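Local coordinates for protein purine nucleoside phosphorylase (PDB 2P4S) that splits purine nucleosides, preferentially inosine and 2'-deoxyinosine, with phosphate into the free base and a pentose 1-phosphate for purine salvage, at residues V185-T199 with E309-F323. Residues are numbered along the deposited sequence; the frame is centred on the assembly and turned at random.
Sequences VRVMHLIGCTHLIAT and EIITARHCGMTCFAF
Arg186 bonds to His315, and Met318 packs on Cys193, between two helix-turn-strand units set side by side in the alpha/beta fold of the PNP/MTAP phosphorylases. Strands 195-199 and 319-323 run parallel, joined by five backbone hydrogen bonds from Thr319 N to Thr194 O at one end to Phe323 N to Ala198 O at the other. Their helices lie on the face that carries Leu196 and Ala198, with axes 9.5 Å apart and crossing at -31°. Between them, Val185 CG1 comes 3.7 Å from Ala313 CB. Leu196 CD2 meets the same Ala313 CB at 3.8 Å. Met318 packs where helix 185-191, the turn at Cys193 and strand 195-199 meet. Its chain bends at chi3 (79°), which brings CE to 3.9 Å from Cys193 CB, while SD packs on Val185 CG1 and His189 CB. Cys316 lies over one face of the His189 ring, its SG 4.1 Å from the centroid. On the other face of the sheet, Thr319 CB sits 3.7 Å from the His195 ring centroid, and Phe321 turns its ring edge to Ile197 CG2. The bent Arg186 side chain passes Thr312 CG2, and its NH1 donates to His315 ND1 at 2.8 Å. This bond runs near both the ring and guanidinium planes, although these are turned 48° apart. Strand 112-116 flanks strand 195-199. Near the phosphate site, Glu309 forms a salt bridge with Arg169, a phosphate-binding residue. Arg186 also makes a cation-pi contact with Phe240, and His315 NE2 bonds to Pro242 O.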
ATOM      1  N   VAL A 185     -19.414   3.816  12.488  1.00 18.90           N
ATOM      2  CA  VAL A 185     -19.214   2.736  13.477  1.00 17.98           C
ATOM      3  C   VAL A 185     -18.930   3.243  14.901  1.00 18.68           C
ATOM      4  O   VAL A 185     -19.377   2.625  15.864  1.00 18.03           O
ATOM      5  CB  VAL A 185     -18.113   1.708  13.024  1.00 18.51           C
ATOM      6  CG1 VAL A 185     -17.942   0.568  14.021  1.00 15.08           C
ATOM      7  CG2 VAL A 185     -18.420   1.154  11.595  1.00 17.74           C
ATOM      8  N   ARG A 186     -18.151   4.320  15.051  1.00 20.92           N
ATOM      9  CA  ARG A 186     -17.895   4.911  16.402  1.00 21.44           C
ATOM     10  C   ARG A 186     -19.179   5.518  16.970  1.00 21.77           C
ATOM     11  O   ARG A 186     -19.464   5.356  18.144  1.00 22.20           O
ATOM     12  CB  ARG A 186     -16.855   5.990  16.374  1.00 21.73           C
ATOM     13  CG  ARG A 186     -15.545   5.669  15.686  1.00 23.40           C
ATOM     14  CD  ARG A 186     -14.664   5.049  16.639  1.00 23.31           C
ATOM     15  NE  ARG A 186     -13.270   5.461  16.524  1.00 25.76           N
ATOM     16  CZ  ARG A 186     -12.255   4.663  16.872  1.00 28.28           C
ATOM     17  NH1 ARG A 186     -12.485   3.398  17.342  1.00 29.71           N
ATOM     18  NH2 ARG A 186     -11.015   5.109  16.750  1.00 28.58           N
ATOM     19  N   VAL A 187     -19.965   6.164  16.112  1.00 21.86           N
ATOM     20  CA  VAL A 187     -21.285   6.662  16.462  1.00 22.86           C
ATOM     21  C   VAL A 187     -22.256   5.531  16.906  1.00 23.26           C
ATOM     22  O   VAL A 187     -22.890   5.655  17.951  1.00 24.87           O
ATOM     23  CB  VAL A 187     -21.908   7.514  15.296  1.00 23.01           C
ATOM     24  CG1 VAL A 187     -23.282   7.955  15.671  1.00 21.50           C
ATOM     25  CG2 VAL A 187     -21.026   8.724  14.994  1.00 21.97           C
ATOM     26  N   MET A 188     -22.387   4.461  16.120  1.00 23.07           N
ATOM     27  CA  MET A 188     -23.152   3.278  16.532  1.00 22.79           C
ATOM     28  C   MET A 188     -22.777   2.799  17.956  1.00 22.50           C
ATOM     29  O   MET A 188     -23.645   2.569  18.786  1.00 23.44           O
ATOM     30  CB  MET A 188     -22.990   2.132  15.525  1.00 23.26           C
ATOM     31  CG  MET A 188     -23.647   2.319  14.157  1.00 23.89           C
ATOM     32  SD  MET A 188     -23.068   1.037  12.975  1.00 23.50           S
ATOM     33  CE  MET A 188     -24.204   1.347  11.634  1.00 24.21           C
ATOM     34  N   HIS A 189     -21.493   2.686  18.245  1.00 22.51           N
ATOM     35  CA  HIS A 189     -21.017   2.298  19.562  1.00 23.32           C
ATOM     36  C   HIS A 189     -21.487   3.301  20.643  1.00 24.27           C
ATOM     37  O   HIS A 189     -22.056   2.912  21.680  1.00 24.44           O
ATOM     38  CB  HIS A 189     -19.487   2.220  19.505  1.00 23.31           C
ATOM     39  CG  HIS A 189     -18.813   2.158  20.840  1.00 23.81           C
ATOM     40  ND1 HIS A 189     -18.927   1.074  21.691  1.00 24.17           N
ATOM     41  CD2 HIS A 189     -17.948   3.018  21.437  1.00 22.83           C
ATOM     42  CE1 HIS A 189     -18.200   1.297  22.773  1.00 25.44           C
ATOM     43  NE2 HIS A 189     -17.587   2.465  22.638  1.00 25.30           N
ATOM     44  N   LEU A 190     -21.237   4.590  20.406  1.00 23.89           N
ATOM     45  CA  LEU A 190     -21.606   5.625  21.363  1.00 23.99           C
ATOM     46  C   LEU A 190     -23.113   5.621  21.656  1.00 23.98           C
ATOM     47  O   LEU A 190     -23.526   5.857  22.771  1.00 24.32           O
ATOM     48  CB  LEU A 190     -21.150   6.990  20.868  1.00 23.54           C
ATOM     49  CG  LEU A 190     -19.651   7.248  20.888  1.00 23.82           C
ATOM     50  CD1 LEU A 190     -19.386   8.668  20.361  1.00 21.81           C
ATOM     51  CD2 LEU A 190     -19.046   7.020  22.297  1.00 22.35           C
ATOM     52  N   ILE A 191     -23.917   5.326  20.639  1.00 24.51           N
ATOM     53  CA  ILE A 191     -25.354   5.099  20.784  1.00 23.39           C
ATOM     54  C   ILE A 191     -25.726   3.822  21.570  1.00 24.56           C
ATOM     55  O   ILE A 191     -26.859   3.704  22.017  1.00 24.76           O
ATOM     56  CB  ILE A 191     -25.999   5.102  19.383  1.00 23.76           C
ATOM     57  CG1 ILE A 191     -26.066   6.559  18.858  1.00 21.34           C
ATOM     58  CG2 ILE A 191     -27.351   4.325  19.322  1.00 20.26           C
ATOM     59  CD1 ILE A 191     -26.408   6.650  17.389  1.00 21.18           C
ATOM     60  N   GLY A 192     -24.786   2.872  21.708  1.00 24.51           N
ATOM     61  CA  GLY A 192     -25.022   1.625  22.395  1.00 24.39           C
ATOM     62  C   GLY A 192     -25.121   0.353  21.563  1.00 25.13           C
ATOM     63  O   GLY A 192     -25.438  -0.677  22.116  1.00 25.57           O
ATOM     64  N   CYS A 193     -24.884   0.394  20.245  1.00 25.36           N
ATOM     65  CA  CYS A 193     -24.737  -0.857  19.461  1.00 24.52           C
ATOM     66  C   CYS A 193     -23.583  -1.709  19.986  1.00 24.02           C
ATOM     67  O   CYS A 193     -22.448  -1.204  20.159  1.00 23.71           O
ATOM     68  CB  CYS A 193     -24.544  -0.588  17.969  1.00 24.38           C
ATOM     69  SG  CYS A 193     -25.913   0.265  17.190  1.00 24.40           S
ATOM     70  N   THR A 194     -23.882  -2.994  20.242  1.00 23.43           N
ATOM     71  CA  THR A 194     -22.883  -3.970  20.703  1.00 22.38           C
ATOM     72  C   THR A 194     -22.409  -4.800  19.507  1.00 21.45           C
ATOM     73  O   THR A 194     -21.350  -5.412  19.537  1.00 21.50           O
ATOM     74  CB  THR A 194     -23.456  -4.963  21.814  1.00 21.88           C
ATOM     75  OG1 THR A 194     -24.651  -5.541  21.323  1.00 24.21           O
ATOM     76  CG2 THR A 194     -23.758  -4.272  23.165  1.00 23.09           C
ATOM     77  N   HIS A 195     -23.214  -4.821  18.459  1.00 20.76           N
ATOM     78  CA  HIS A 195     -22.945  -5.641  17.289  1.00 20.53           C
ATOM     79  C   HIS A 195     -22.901  -4.776  16.056  1.00 20.86           C
ATOM     80  O   HIS A 195     -23.701  -3.838  15.948  1.00 20.89           O
ATOM     81  CB  HIS A 195     -23.995  -6.747  17.109  1.00 20.28           C
ATOM     82  CG  HIS A 195     -23.873  -7.838  18.136  1.00 21.95           C
ATOM     83  ND1 HIS A 195     -23.994  -7.598  19.492  1.00 23.96           N
ATOM     84  CD2 HIS A 195     -23.580  -9.155  18.012  1.00 22.74           C
ATOM     85  CE1 HIS A 195     -23.816  -8.730  20.155  1.00 24.97           C
ATOM     86  NE2 HIS A 195     -23.552  -9.688  19.280  1.00 23.35           N
ATOM     87  N   LEU A 196     -21.936  -5.085  15.171  1.00 19.97           N
ATOM     88  CA  LEU A 196     -21.955  -4.629  13.778  1.00 19.61           C
ATOM     89  C   LEU A 196     -22.201  -5.756  12.770  1.00 19.56           C
ATOM     90  O   LEU A 196     -21.468  -6.745  12.760  1.00 20.79           O
ATOM     91  CB  LEU A 196     -20.663  -3.870  13.433  1.00 18.73           C
ATOM     92  CG  LEU A 196     -20.587  -3.309  12.000  1.00 18.37           C
ATOM     93  CD1 LEU A 196     -21.631  -2.146  11.741  1.00 15.18           C
ATOM     94  CD2 LEU A 196     -19.118  -2.923  11.635  1.00 17.43           C
ATOM     95  N   ILE A 197     -23.259  -5.626  11.970  1.00 19.05           N
ATOM     96  CA  ILE A 197     -23.406  -6.373  10.732  1.00 19.27           C
ATOM     97  C   ILE A 197     -22.978  -5.527   9.490  1.00 19.64           C
ATOM     98  O   ILE A 197     -23.667  -4.565   9.100  1.00 18.67           O
ATOM     99  CB  ILE A 197     -24.830  -6.917  10.542  1.00 18.92           C
ATOM    100  CG1 ILE A 197     -25.239  -7.795  11.747  1.00 20.17           C
ATOM    101  CG2 ILE A 197     -24.934  -7.704   9.213  1.00 18.76           C
ATOM    102  CD1 ILE A 197     -26.701  -8.196  11.727  1.00 18.80           C
ATOM    103  N   ALA A 198     -21.842  -5.888   8.876  1.00 19.05           N
ATOM    104  CA  ALA A 198     -21.366  -5.170   7.671  1.00 18.48           C
ATOM    105  C   ALA A 198     -21.648  -6.026   6.449  1.00 18.52           C
ATOM    106  O   ALA A 198     -21.287  -7.218   6.421  1.00 19.71           O
ATOM    107  CB  ALA A 198     -19.902  -4.837   7.790  1.00 16.82           C
ATOM    108  N   THR A 199     -22.317  -5.459   5.458  1.00 17.47           N
ATOM    109  CA  THR A 199     -22.650  -6.189   4.236  1.00 17.72           C
ATOM    110  C   THR A 199     -21.975  -5.474   3.069  1.00 17.63           C
ATOM    111  O   THR A 199     -21.802  -4.251   3.096  1.00 18.30           O
ATOM    112  CB  THR A 199     -24.141  -6.210   3.937  1.00 17.93           C
ATOM    113  OG1 THR A 199     -24.553  -4.909   3.495  1.00 21.38           O
ATOM    114  CG2 THR A 199     -24.991  -6.650   5.138  1.00 19.93           C
ATOM    115  N   GLU A 309     -14.221  -0.495   8.530  1.00 16.96           N
ATOM    116  CA  GLU A 309     -15.394  -0.488   9.415  1.00 17.30           C
ATOM    117  C   GLU A 309     -15.323  -1.585  10.519  1.00 17.23           C
ATOM    118  O   GLU A 309     -15.596  -1.334  11.711  1.00 16.41           O
ATOM    119  CB  GLU A 309     -16.675  -0.675   8.569  1.00 17.30           C
ATOM    120  CG  GLU A 309     -16.951   0.463   7.582  1.00 20.21           C
ATOM    121  CD  GLU A 309     -17.756   0.014   6.360  1.00 24.22           C
ATOM    122  OE1 GLU A 309     -18.207  -1.152   6.316  1.00 24.72           O
ATOM    123  OE2 GLU A 309     -17.961   0.832   5.432  1.00 27.98           O
ATOM    124  N   ILE A 310     -15.032  -2.812  10.094  1.00 16.95           N
ATOM    125  CA  ILE A 310     -14.784  -3.927  11.003  1.00 16.49           C
ATOM    126  C   ILE A 310     -13.646  -3.665  11.987  1.00 16.90           C
ATOM    127  O   ILE A 310     -13.775  -3.962  13.148  1.00 18.13           O
ATOM    128  CB  ILE A 310     -14.544  -5.258  10.197  1.00 16.62           C
ATOM    129  CG1 ILE A 310     -15.822  -5.620   9.393  1.00 15.62           C
ATOM    130  CG2 ILE A 310     -14.140  -6.396  11.145  1.00 14.43           C
ATOM    131  CD1 ILE A 310     -17.002  -6.239  10.254  1.00 16.22           C
ATOM    132  N   ILE A 311     -12.534  -3.098  11.539  1.00 17.30           N
ATOM    133  CA  ILE A 311     -11.411  -2.822  12.430  1.00 17.14           C
ATOM    134  C   ILE A 311     -11.782  -1.777  13.501  1.00 18.06           C
ATOM    135  O   ILE A 311     -11.428  -1.892  14.694  1.00 17.37           O
ATOM    136  CB  ILE A 311     -10.199  -2.349  11.590  1.00 17.74           C
ATOM    137  CG1 ILE A 311      -9.576  -3.531  10.849  1.00 18.30           C
ATOM    138  CG2 ILE A 311      -9.136  -1.663  12.428  1.00 16.96           C
ATOM    139  CD1 ILE A 311      -8.370  -3.122   9.967  1.00 15.78           C
ATOM    140  N   THR A 312     -12.500  -0.749  13.069  1.00 18.15           N
ATOM    141  CA  THR A 312     -13.050   0.246  14.007  1.00 17.88           C
ATOM    142  C   THR A 312     -14.027  -0.390  15.013  1.00 17.73           C
ATOM    143  O   THR A 312     -13.998  -0.072  16.182  1.00 17.86           O
ATOM    144  CB  THR A 312     -13.727   1.380  13.215  1.00 17.06           C
ATOM    145  OG1 THR A 312     -12.762   1.939  12.293  1.00 17.45           O
ATOM    146  CG2 THR A 312     -14.251   2.448  14.154  1.00 16.24           C
ATOM    147  N   ALA A 313     -14.896  -1.279  14.549  1.00 18.09           N
ATOM    148  CA  ALA A 313     -15.833  -1.984  15.415  1.00 18.94           C
ATOM    149  C   ALA A 313     -15.105  -2.803  16.480  1.00 19.64           C
ATOM    150  O   ALA A 313     -15.448  -2.758  17.648  1.00 20.22           O
ATOM    151  CB  ALA A 313     -16.732  -2.874  14.611  1.00 18.08           C
ATOM    152  N   ARG A 314     -14.085  -3.536  16.065  1.00 20.25           N
ATOM    153  CA  ARG A 314     -13.318  -4.411  16.957  1.00 20.83           C
ATOM    154  C   ARG A 314     -12.590  -3.573  17.965  1.00 20.50           C
ATOM    155  O   ARG A 314     -12.526  -3.925  19.116  1.00 20.61           O
ATOM    156  CB  ARG A 314     -12.300  -5.260  16.146  1.00 20.02           C
ATOM    157  CG  ARG A 314     -12.980  -6.338  15.312  1.00 25.63           C
ATOM    158  CD  ARG A 314     -13.998  -7.140  16.181  1.00 30.76           C
ATOM    159  NE  ARG A 314     -13.289  -8.088  17.024  1.00 36.10           N
ATOM    160  CZ  ARG A 314     -13.725  -8.576  18.185  1.00 39.58           C
ATOM    161  NH1 ARG A 314     -14.904  -8.182  18.683  1.00 38.15           N
ATOM    162  NH2 ARG A 314     -12.951  -9.454  18.856  1.00 34.96           N
ATOM    163  N   HIS A 315     -12.050  -2.447  17.514  1.00 21.08           N
ATOM    164  CA  HIS A 315     -11.378  -1.489  18.393  1.00 21.53           C
ATOM    165  C   HIS A 315     -12.233  -1.065  19.591  1.00 22.01           C
ATOM    166  O   HIS A 315     -11.729  -1.039  20.688  1.00 23.25           O
ATOM    167  CB  HIS A 315     -10.885  -0.251  17.613  1.00 20.72           C
ATOM    168  CG  HIS A 315     -10.067   0.704  18.454  1.00 20.99           C
ATOM    169  ND1 HIS A 315     -10.455   1.998  18.708  1.00 19.44           N
ATOM    170  CD2 HIS A 315      -8.907   0.527  19.131  1.00 20.47           C
ATOM    171  CE1 HIS A 315      -9.571   2.582  19.489  1.00 20.70           C
ATOM    172  NE2 HIS A 315      -8.612   1.713  19.749  1.00 20.95           N
ATOM    173  N   CYS A 316     -13.479  -0.703  19.325  1.00 21.89           N
ATOM    174  CA  CYS A 316     -14.557  -0.389  20.277  1.00 24.78           C
ATOM    175  C   CYS A 316     -15.059  -1.547  21.134  1.00 24.01           C
ATOM    176  O   CYS A 316     -15.935  -1.313  21.947  1.00 24.26           O
ATOM    177  CB  CYS A 316     -15.858  -0.091  19.490  1.00 24.47           C
ATOM    178  SG  CYS A 316     -15.873   1.291  18.613  1.00 32.72           S
ATOM    179  N   GLY A 317     -14.644  -2.780  20.840  1.00 24.24           N
ATOM    180  CA  GLY A 317     -15.111  -3.983  21.550  1.00 22.76           C
ATOM    181  C   GLY A 317     -16.417  -4.534  21.007  1.00 22.94           C
ATOM    182  O   GLY A 317     -17.079  -5.313  21.688  1.00 24.72           O
ATOM    183  N   MET A 318     -16.839  -4.121  19.810  1.00 22.42           N
ATOM    184  CA  MET A 318     -18.106  -4.645  19.204  1.00 22.00           C
ATOM    185  C   MET A 318     -17.954  -6.063  18.630  1.00 21.31           C
ATOM    186  O   MET A 318     -16.854  -6.435  18.181  1.00 21.34           O
ATOM    187  CB  MET A 318     -18.634  -3.715  18.116  1.00 21.40           C
ATOM    188  CG  MET A 318     -19.049  -2.354  18.660  1.00 21.31           C
ATOM    189  SD  MET A 318     -19.382  -1.154  17.337  1.00 23.26           S
ATOM    190  CE  MET A 318     -21.015  -1.465  16.661  1.00 16.47           C
ATOM    191  N   THR A 319     -19.040  -6.842  18.668  1.00 19.45           N
ATOM    192  CA  THR A 319     -19.092  -8.150  17.995  1.00 18.73           C
ATOM    193  C   THR A 319     -19.482  -7.931  16.537  1.00 18.21           C
ATOM    194  O   THR A 319     -20.386  -7.153  16.272  1.00 17.16           O
ATOM    195  CB  THR A 319     -20.076  -9.118  18.693  1.00 18.95           C
ATOM    196  OG1 THR A 319     -19.617  -9.297  20.037  1.00 20.83           O
ATOM    197  CG2 THR A 319     -20.123 -10.496  18.006  1.00 16.30           C
ATOM    198  N   CYS A 320     -18.782  -8.604  15.616  1.00 16.98           N
ATOM    199  CA  CYS A 320     -18.929  -8.382  14.178  1.00 16.81           C
ATOM    200  C   CYS A 320     -19.351  -9.627  13.416  1.00 16.49           C
ATOM    201  O   CYS A 320     -18.850 -10.730  13.687  1.00 15.43           O
ATOM    202  CB  CYS A 320     -17.613  -7.881  13.573  1.00 16.07           C
ATOM    203  SG  CYS A 320     -17.007  -6.314  14.249  1.00 20.57           S
ATOM    204  N   PHE A 321     -20.287  -9.416  12.483  1.00 15.33           N
ATOM    205  CA  PHE A 321     -20.738 -10.404  11.538  1.00 15.72           C
ATOM    206  C   PHE A 321     -20.710  -9.664  10.192  1.00 15.64           C
ATOM    207  O   PHE A 321     -21.070  -8.484  10.117  1.00 15.36           O
ATOM    208  CB  PHE A 321     -22.174 -10.882  11.860  1.00 15.10           C
ATOM    209  CG  PHE A 321     -22.741 -11.796  10.816  1.00 14.93           C
ATOM    210  CD1 PHE A 321     -23.760 -11.360   9.960  1.00 16.14           C
ATOM    211  CD2 PHE A 321     -22.205 -13.096  10.629  1.00 16.03           C
ATOM    212  CE1 PHE A 321     -24.250 -12.175   8.943  1.00 16.58           C
ATOM    213  CE2 PHE A 321     -22.693 -13.951   9.612  1.00 13.43           C
ATOM    214  CZ  PHE A 321     -23.727 -13.504   8.776  1.00 17.46           C
ATOM    215  N   ALA A 322     -20.241 -10.325   9.145  1.00 15.38           N
ATOM    216  CA  ALA A 322     -20.200  -9.701   7.827  1.00 15.81           C
ATOM    217  C   ALA A 322     -20.334 -10.711   6.698  1.00 15.68           C
ATOM    218  O   ALA A 322     -19.895 -11.847   6.833  1.00 15.39           O
ATOM    219  CB  ALA A 322     -18.891  -8.899   7.663  1.00 15.47           C
ATOM    220  N   PHE A 323     -20.943 -10.288   5.591  1.00 16.48           N
ATOM    221  CA  PHE A 323     -20.983 -11.085   4.368  1.00 16.93           C
ATOM    222  C   PHE A 323     -20.875 -10.255   3.104  1.00 16.86           C
ATOM    223  O   PHE A 323     -21.216  -9.078   3.102  1.00 16.93           O
ATOM    224  CB  PHE A 323     -22.223 -11.977   4.290  1.00 16.26           C
ATOM    225  CG  PHE A 323     -23.526 -11.239   4.288  1.00 18.02           C
ATOM    226  CD1 PHE A 323     -24.103 -10.823   3.091  1.00 19.64           C
ATOM    227  CD2 PHE A 323     -24.215 -11.014   5.473  1.00 19.28           C
ATOM    228  CE1 PHE A 323     -25.310 -10.193   3.072  1.00 20.96           C
ATOM    229  CE2 PHE A 323     -25.441 -10.368   5.454  1.00 20.39           C
ATOM    230  CZ  PHE A 323     -25.991  -9.972   4.245  1.00 18.89           C
TER